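Local coordinates for protein dihydrodipicolinate synthase (Rhodopseudomonas palustris, PDB 3DZ1) that probably acts as a 4-hydroxy-tetrahydrodipicolinate synthase, the pyruvate-using lyase of lysine biosynthesis, built as a TIM barrel of the DapA family, at residues A55-A60 and S278-P283; T47-L52 and A65-F70. All coordinates share one frame; numbering follows the deposited sequence.

Interaction 1 (A55-A60 and S278-P283); sequences APKLDA and SAQRKP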
ATOM      1  N   ALA A  55       8.390  -1.208  21.577  1.00 14.75           N
ATOM      2  CA  ALA A  55       7.426  -0.442  22.361  1.00 17.02           C
ATOM      3  C   ALA A  55       5.981  -0.892  22.110  1.00 18.07           C
ATOM      4  O   ALA A  55       5.163  -0.911  23.029  1.00 17.85           O
ATOM      5  CB  ALA A  55       7.566   1.042  22.062  1.00 16.20           C
ATOM      6  N   PRO A  56       5.646  -1.253  20.859  1.00 19.82           N
ATOM      7  CA  PRO A  56       4.269  -1.687  20.604  1.00 21.00           C
ATOM      8  C   PRO A  56       3.888  -2.934  21.404  1.00 20.84           C
ATOM      9  O   PRO A  56       2.703  -3.230  21.565  1.00 22.22           O
ATOM     10  CB  PRO A  56       4.263  -1.939  19.101  1.00 20.18           C
ATOM     11  CG  PRO A  56       5.244  -0.927  18.596  1.00 20.75           C
ATOM     12  CD  PRO A  56       6.372  -1.051  19.592  1.00 19.83           C
ATOM     13  N   LYS A  57       4.894  -3.648  21.910  1.00 19.76           N
ATOM     14  CA  LYS A  57       4.683  -4.876  22.680  1.00 17.94           C
ATOM     15  C   LYS A  57       4.641  -4.655  24.192  1.00 17.98           C
ATOM     16  O   LYS A  57       4.517  -5.611  24.961  1.00 15.92           O
ATOM     17  CB  LYS A  57       5.787  -5.891  22.364  1.00 20.20           C
ATOM     18  CG  LYS A  57       5.972  -6.182  20.886  1.00 20.50           C
ATOM     19  CD  LYS A  57       7.097  -7.186  20.674  1.00 23.38           C
ATOM     20  CE  LYS A  57       7.363  -7.427  19.201  1.00 22.86           C
ATOM     21  NZ  LYS A  57       8.517  -8.346  18.998  1.00 22.82           N
ATOM     22  N   LEU A  58       4.751  -3.399  24.610  1.00 17.95           N
ATOM     23  CA  LEU A  58       4.728  -3.040  26.025  1.00 20.82           C
ATOM     24  C   LEU A  58       3.430  -2.297  26.333  1.00 21.23           C
ATOM     25  O   LEU A  58       2.806  -1.734  25.433  1.00 21.52           O
ATOM     26  CB  LEU A  58       5.905  -2.118  26.344  1.00 22.10           C
ATOM     27  CG  LEU A  58       7.315  -2.575  25.971  1.00 22.29           C
ATOM     28  CD1 LEU A  58       8.280  -1.413  26.145  1.00 22.82           C
ATOM     29  CD2 LEU A  58       7.730  -3.757  26.835  1.00 20.92           C
ATOM     30  N   ASP A  59       3.010  -2.305  27.594  1.00 24.12           N
ATOM     31  CA  ASP A  59       1.809  -1.560  27.959  1.00 26.40           C
ATOM     32  C   ASP A  59       2.294  -0.170  28.388  1.00 25.93           C
ATOM     33  O   ASP A  59       3.490   0.036  28.607  1.00 24.87           O
ATOM     34  CB  ASP A  59       1.038  -2.256  29.090  1.00 29.44           C
ATOM     35  CG  ASP A  59       1.795  -2.274  30.402  1.00 33.64           C
ATOM     36  OD1 ASP A  59       2.237  -1.201  30.859  1.00 34.70           O
ATOM     37  OD2 ASP A  59       1.932  -3.368  30.989  1.00 36.55           O
ATOM     38  N   ALA A  60       1.375   0.781  28.497  1.00 25.29           N
ATOM     39  CA  ALA A  60       1.729   2.149  28.871  1.00 25.21           C
ATOM     40  C   ALA A  60       2.697   2.263  30.052  1.00 25.10           C
ATOM     41  O   ALA A  60       3.724   2.938  29.955  1.00 24.85           O
ATOM     42  CB  ALA A  60       0.460   2.949  29.162  1.00 26.44           C
ATOM     43  N   SER A 278      18.266 -13.070  24.859  1.00 15.27           N
ATOM     44  CA  SER A 278      18.045 -12.487  23.540  1.00 15.73           C
ATOM     45  C   SER A 278      16.556 -12.484  23.210  1.00 15.82           C
ATOM     46  O   SER A 278      16.157 -12.178  22.092  1.00 15.63           O
ATOM     47  CB  SER A 278      18.795 -13.296  22.481  1.00 17.26           C
ATOM     48  OG  SER A 278      18.360 -14.647  22.482  1.00 19.89           O
ATOM     49  N   ALA A 279      15.740 -12.813  24.201  1.00 15.91           N
ATOM     50  CA  ALA A 279      14.293 -12.881  24.030  1.00 17.92           C
ATOM     51  C   ALA A 279      13.600 -11.596  23.576  1.00 17.44           C
ATOM     52  O   ALA A 279      14.018 -10.483  23.910  1.00 15.61           O
ATOM     53  CB  ALA A 279      13.653 -13.371  25.329  1.00 16.55           C
ATOM     54  N   GLN A 280      12.538 -11.782  22.798  1.00 18.92           N
ATOM     55  CA  GLN A 280      11.697 -10.694  22.311  1.00 20.24           C
ATOM     56  C   GLN A 280      10.300 -11.090  22.764  1.00 20.01           C
ATOM     57  O   GLN A 280      10.073 -12.239  23.144  1.00 19.26           O
ATOM     58  CB  GLN A 280      11.676 -10.629  20.786  1.00 20.99           C
ATOM     59  CG  GLN A 280      13.013 -10.663  20.102  1.00 23.72           C
ATOM     60  CD  GLN A 280      12.867 -10.816  18.602  1.00 24.03           C
ATOM     61  OE1 GLN A 280      13.797 -11.236  17.920  1.00 26.07           O
ATOM     62  NE2 GLN A 280      11.694 -10.469  18.081  1.00 22.48           N
ATOM     63  N   ARG A 281       9.364 -10.151  22.728  1.00 18.92           N
ATOM     64  CA  ARG A 281       7.993 -10.462  23.098  1.00 19.31           C
ATOM     65  C   ARG A 281       7.253 -10.813  21.812  1.00 18.57           C
ATOM     66  O   ARG A 281       7.679 -10.426  20.725  1.00 18.71           O
ATOM     67  CB  ARG A 281       7.329  -9.259  23.763  1.00 20.74           C
ATOM     68  CG  ARG A 281       7.766  -9.014  25.189  1.00 25.22           C
ATOM     69  CD  ARG A 281       6.851  -7.999  25.847  1.00 28.34           C
ATOM     70  NE  ARG A 281       7.105  -7.874  27.275  1.00 30.70           N
ATOM     71  CZ  ARG A 281       6.411  -7.084  28.085  1.00 33.58           C
ATOM     72  NH1 ARG A 281       5.420  -6.350  27.602  1.00 33.61           N
ATOM     73  NH2 ARG A 281       6.707  -7.030  29.376  1.00 33.95           N
ATOM     74  N   LYS A 282       6.156 -11.554  21.928  1.00 19.34           N
ATOM     75  CA  LYS A 282       5.377 -11.924  20.750  1.00 19.59           C
ATOM     76  C   LYS A 282       4.691 -10.666  20.219  1.00 18.96           C
ATOM     77  O   LYS A 282       4.250  -9.824  20.997  1.00 18.46           O
ATOM     78  CB  LYS A 282       4.309 -12.958  21.114  1.00 21.46           C
ATOM     79  CG  LYS A 282       4.841 -14.272  21.660  1.00 26.45           C
ATOM     80  CD  LYS A 282       3.697 -15.254  21.893  1.00 29.85           C
ATOM     81  CE  LYS A 282       4.183 -16.548  22.527  1.00 32.46           C
ATOM     82  NZ  LYS A 282       4.738 -16.322  23.893  1.00 34.38           N
ATOM     83  N   PRO A 283       4.598 -10.517  18.889  1.00 21.12           N
ATOM     84  CA  PRO A 283       5.101 -11.454  17.881  1.00 21.35           C
ATOM     85  C   PRO A 283       6.592 -11.238  17.607  1.00 22.26           C
ATOM     86  O   PRO A 283       7.059 -10.103  17.534  1.00 21.87           O
ATOM     87  CB  PRO A 283       4.234 -11.139  16.671  1.00 21.06           C
ATOM     88  CG  PRO A 283       4.079  -9.653  16.780  1.00 21.07           C
ATOM     89  CD  PRO A 283       3.792  -9.454  18.257  1.00 20.02           C
TER
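In this TIM barrel of the DapA family, the loop after the second strand, with its 3-10 turn at 55-57, is tied to the loop between helices 260-271 and 289-301 by two basic side chains that slide past each other in opposite directions, each hydrogen-bonded to backbone carbonyl oxygen of the other loop, Lys57 to two and Arg281 to one. Aliphatic packing accompanies these bonds: Lys57 CD rests 3.7 Å from Arg281 CB. Leu58 places a methyl, CD2, over one guanidinium face of Arg281, toward its rim. Lys57, extended beyond CG, lays its ammonium between two carbonyls: NZ gives to Pro283 O at 2.7 Å from above that carbonyl's plane, and to Arg281 O at 2.8 Å within the plane. Glu54 adds a salt bridge to the same nitrogen. An alanine in place of Lys57 would probably loosen the 278-283 loop, since both carbonyls would lose their lysine donor. Arg281 has further partners in Gly24 O, through NE, and Glu62, through NH2, which, with the bond from NH1, probably limit the rotation of the planar group. Its NH1 gives to Lys57 O at 2.9 Å, the acceptor lying near the guanidinium plane and offering a lone pair, with an N-H...O angle of 153°.

Interaction 2 (T47-L52 and A65-F70); sequences TVLGIL and AVATRF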
ATOM      1  N   THR A  47      18.703   6.266  21.999  1.00  6.52           N
ATOM      2  CA  THR A  47      17.304   6.428  21.620  1.00  8.24           C
ATOM      3  C   THR A  47      16.591   5.190  22.152  1.00  8.51           C
ATOM      4  O   THR A  47      17.060   4.067  21.960  1.00  7.12           O
ATOM      5  CB  THR A  47      17.160   6.544  20.092  1.00  8.09           C
ATOM      6  OG1 THR A  47      17.857   7.718  19.651  1.00 10.23           O
ATOM      7  CG2 THR A  47      15.686   6.666  19.693  1.00  8.54           C
ATOM      8  N   VAL A  48      15.472   5.394  22.843  1.00  8.37           N
ATOM      9  CA  VAL A  48      14.747   4.278  23.432  1.00  9.46           C
ATOM     10  C   VAL A  48      13.293   4.156  22.993  1.00 10.18           C
ATOM     11  O   VAL A  48      12.711   5.095  22.448  1.00 12.16           O
ATOM     12  CB  VAL A  48      14.786   4.353  24.977  1.00  7.52           C
ATOM     13  CG1 VAL A  48      16.222   4.326  25.458  1.00 10.35           C
ATOM     14  CG2 VAL A  48      14.098   5.615  25.461  1.00  7.96           C
ATOM     15  N   LEU A  49      12.721   2.982  23.252  1.00 11.37           N
ATOM     16  CA  LEU A  49      11.343   2.671  22.898  1.00 12.88           C
ATOM     17  C   LEU A  49      11.166   2.632  21.386  1.00 14.44           C
ATOM     18  O   LEU A  49      12.090   2.265  20.663  1.00 14.45           O
ATOM     19  CB  LEU A  49      10.377   3.676  23.540  1.00 13.59           C
ATOM     20  CG  LEU A  49      10.391   3.643  25.077  1.00 14.96           C
ATOM     21  CD1 LEU A  49       9.341   4.589  25.631  1.00 14.08           C
ATOM     22  CD2 LEU A  49      10.124   2.223  25.554  1.00 16.84           C
ATOM     23  N   GLY A  50       9.989   3.007  20.902  1.00 15.35           N
ATOM     24  CA  GLY A  50       9.756   2.957  19.472  1.00 17.53           C
ATOM     25  C   GLY A  50       9.741   1.514  18.986  1.00 19.57           C
ATOM     26  O   GLY A  50       9.802   0.578  19.788  1.00 20.46           O
ATOM     27  N   ILE A  51       9.665   1.330  17.672  1.00 19.43           N
ATOM     28  CA  ILE A  51       9.632  -0.004  17.077  1.00 19.36           C
ATOM     29  C   ILE A  51      10.819  -0.891  17.448  1.00 19.07           C
ATOM     30  O   ILE A  51      10.636  -2.034  17.877  1.00 17.76           O
ATOM     31  CB  ILE A  51       9.559   0.080  15.537  1.00 20.66           C
ATOM     32  CG1 ILE A  51       8.295   0.831  15.120  1.00 22.39           C
ATOM     33  CG2 ILE A  51       9.578  -1.315  14.934  1.00 20.09           C
ATOM     34  CD1 ILE A  51       7.016   0.224  15.655  1.00 24.99           C
ATOM     35  N   LEU A  52      12.032  -0.372  17.281  1.00 16.49           N
ATOM     36  CA  LEU A  52      13.225  -1.149  17.591  1.00 17.75           C
ATOM     37  C   LEU A  52      13.313  -1.562  19.054  1.00 16.96           C
ATOM     38  O   LEU A  52      13.984  -2.540  19.388  1.00 14.65           O
ATOM     39  CB  LEU A  52      14.483  -0.380  17.180  1.00 19.06           C
ATOM     40  CG  LEU A  52      14.659  -0.184  15.668  1.00 23.61           C
ATOM     41  CD1 LEU A  52      16.016   0.443  15.391  1.00 25.99           C
ATOM     42  CD2 LEU A  52      14.554  -1.516  14.950  1.00 23.88           C
ATOM     43  N   ALA A  65       8.312   3.071  32.337  1.00 16.23           N
ATOM     44  CA  ALA A  65       9.356   2.557  33.220  1.00 16.44           C
ATOM     45  C   ALA A  65      10.660   2.334  32.455  1.00 17.19           C
ATOM     46  O   ALA A  65      11.733   2.700  32.923  1.00 18.43           O
ATOM     47  CB  ALA A  65       8.903   1.251  33.871  1.00 15.71           C
ATOM     48  N   VAL A  66      10.563   1.735  31.274  1.00 15.70           N
ATOM     49  CA  VAL A  66      11.747   1.475  30.464  1.00 14.45           C
ATOM     50  C   VAL A  66      12.437   2.786  30.097  1.00 13.06           C
ATOM     51  O   VAL A  66      13.639   2.952  30.322  1.00 12.47           O
ATOM     52  CB  VAL A  66      11.380   0.716  29.176  1.00 15.33           C
ATOM     53  CG1 VAL A  66      12.613   0.537  28.302  1.00 12.87           C
ATOM     54  CG2 VAL A  66      10.786  -0.644  29.531  1.00 16.19           C
ATOM     55  N   ALA A  67      11.670   3.716  29.539  1.00 14.19           N
ATOM     56  CA  ALA A  67      12.218   5.006  29.149  1.00 14.07           C
ATOM     57  C   ALA A  67      12.890   5.665  30.346  1.00 15.34           C
ATOM     58  O   ALA A  67      13.985   6.216  30.224  1.00 14.63           O
ATOM     59  CB  ALA A  67      11.117   5.900  28.614  1.00 15.64           C
ATOM     60  N   THR A  68      12.232   5.606  31.503  1.00 14.71           N
ATOM     61  CA  THR A  68      12.768   6.209  32.724  1.00 14.25           C
ATOM     62  C   THR A  68      14.060   5.543  33.185  1.00 13.29           C
ATOM     63  O   THR A  68      15.011   6.223  33.578  1.00 12.75           O
ATOM     64  CB  THR A  68      11.745   6.149  33.880  1.00 14.84           C
ATOM     65  OG1 THR A  68      10.555   6.849  33.503  1.00 16.44           O
ATOM     66  CG2 THR A  68      12.312   6.799  35.127  1.00 17.49           C
ATOM     67  N   ARG A  69      14.097   4.216  33.136  1.00 13.37           N
ATOM     68  CA  ARG A  69      15.285   3.474  33.549  1.00 14.14           C
ATOM     69  C   ARG A  69      16.495   3.946  32.746  1.00 14.13           C
ATOM     70  O   ARG A  69      17.563   4.206  33.308  1.00 12.22           O
ATOM     71  CB  ARG A  69      15.079   1.974  33.323  1.00 17.00           C
ATOM     72  CG  ARG A  69      16.194   1.099  33.884  1.00 23.01           C
ATOM     73  CD  ARG A  69      15.938   0.760  35.339  1.00 27.11           C
ATOM     74  NE  ARG A  69      17.031  -0.006  35.937  1.00 28.19           N
ATOM     75  CZ  ARG A  69      16.968  -0.573  37.138  1.00 28.66           C
ATOM     76  NH1 ARG A  69      15.865  -0.467  37.864  1.00 27.15           N
ATOM     77  NH2 ARG A  69      18.011  -1.234  37.619  1.00 28.10           N
ATOM     78  N   PHE A  70      16.322   4.050  31.428  1.00 12.85           N
ATOM     79  CA  PHE A  70      17.395   4.493  30.537  1.00 12.01           C
ATOM     80  C   PHE A  70      17.802   5.939  30.800  1.00 12.65           C
ATOM     81  O   PHE A  70      18.992   6.261  30.840  1.00 11.04           O
ATOM     82  CB  PHE A  70      16.961   4.364  29.072  1.00 13.85           C
ATOM     83  CG  PHE A  70      17.164   2.993  28.488  1.00 14.98           C
ATOM     84  CD1 PHE A  70      18.444   2.494  28.278  1.00 17.02           C
ATOM     85  CD2 PHE A  70      16.073   2.211  28.118  1.00 16.80           C
ATOM     86  CE1 PHE A  70      18.637   1.236  27.704  1.00 16.33           C
ATOM     87  CE2 PHE A  70      16.256   0.953  27.545  1.00 16.83           C
ATOM     88  CZ  PHE A  70      17.539   0.467  27.337  1.00 16.33           C
TER
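Val48, in strand 45-48, shows how a beta-alpha-beta unit of the barrel packs its helix against its own strand. Its CB points toward helix 60-73 and lies 4.0 Å from Phe70 CD2. From there the two methyls part. CG1, anti to the carbonyl carbon (chi1 -59°), runs over one face of the Phe70 ring, offset toward the rim, and makes a CH-pi contact: CG1 is 3.8 Å from the ring centroid, 28° off the normal. It sits nearest the CG-CD2 side of that face, 3.4 Å from both atoms. CG2, in the crowded position between backbone N and carbonyl carbon, turns instead to the helix backbone, 4.2 Å from Ala67 CA. Leu49 extends the contact with its own branches: CD1 meets Ala67 CB at 3.7 Å, while CD2 lies 4.1 Å from Val66 CG1, the two side chains crossing obliquely. The small side chain of Ala67 probably helps Val48 and Leu49 come close to the helix. Val79 and Val81 of the next strand touch Val48, and Ile31 of helix 28-40 touches Phe70. All five touching residues are buried and apolar, so strand and helix are held here by close-fitting shape and dispersion forces, with the ring face as the one directional element.

In the fold
Both contacts draw on one connection of the barrel, the path from strand 45-48 to helix 60-73, and their centres lie about 12 Å apart. Interaction 2 packs the strand end against the helix in the interior; interaction 1 fastens the intervening loop to a distant part of the chain at the surface. They meet directly: Ala55 N lies 2.9 Å from Gly50 O, a probable hydrogen bond, and Pro56 CG packs on Ile51 CD1 at 3.6 Å. The side chain of Val48 is about 10 Å from that of Met217, a predicted pyruvate-binding residue, whereas interaction 1 lies away from that site and beside a second subunit, where Pro283 packs on Phe88 of that neighbouring chain.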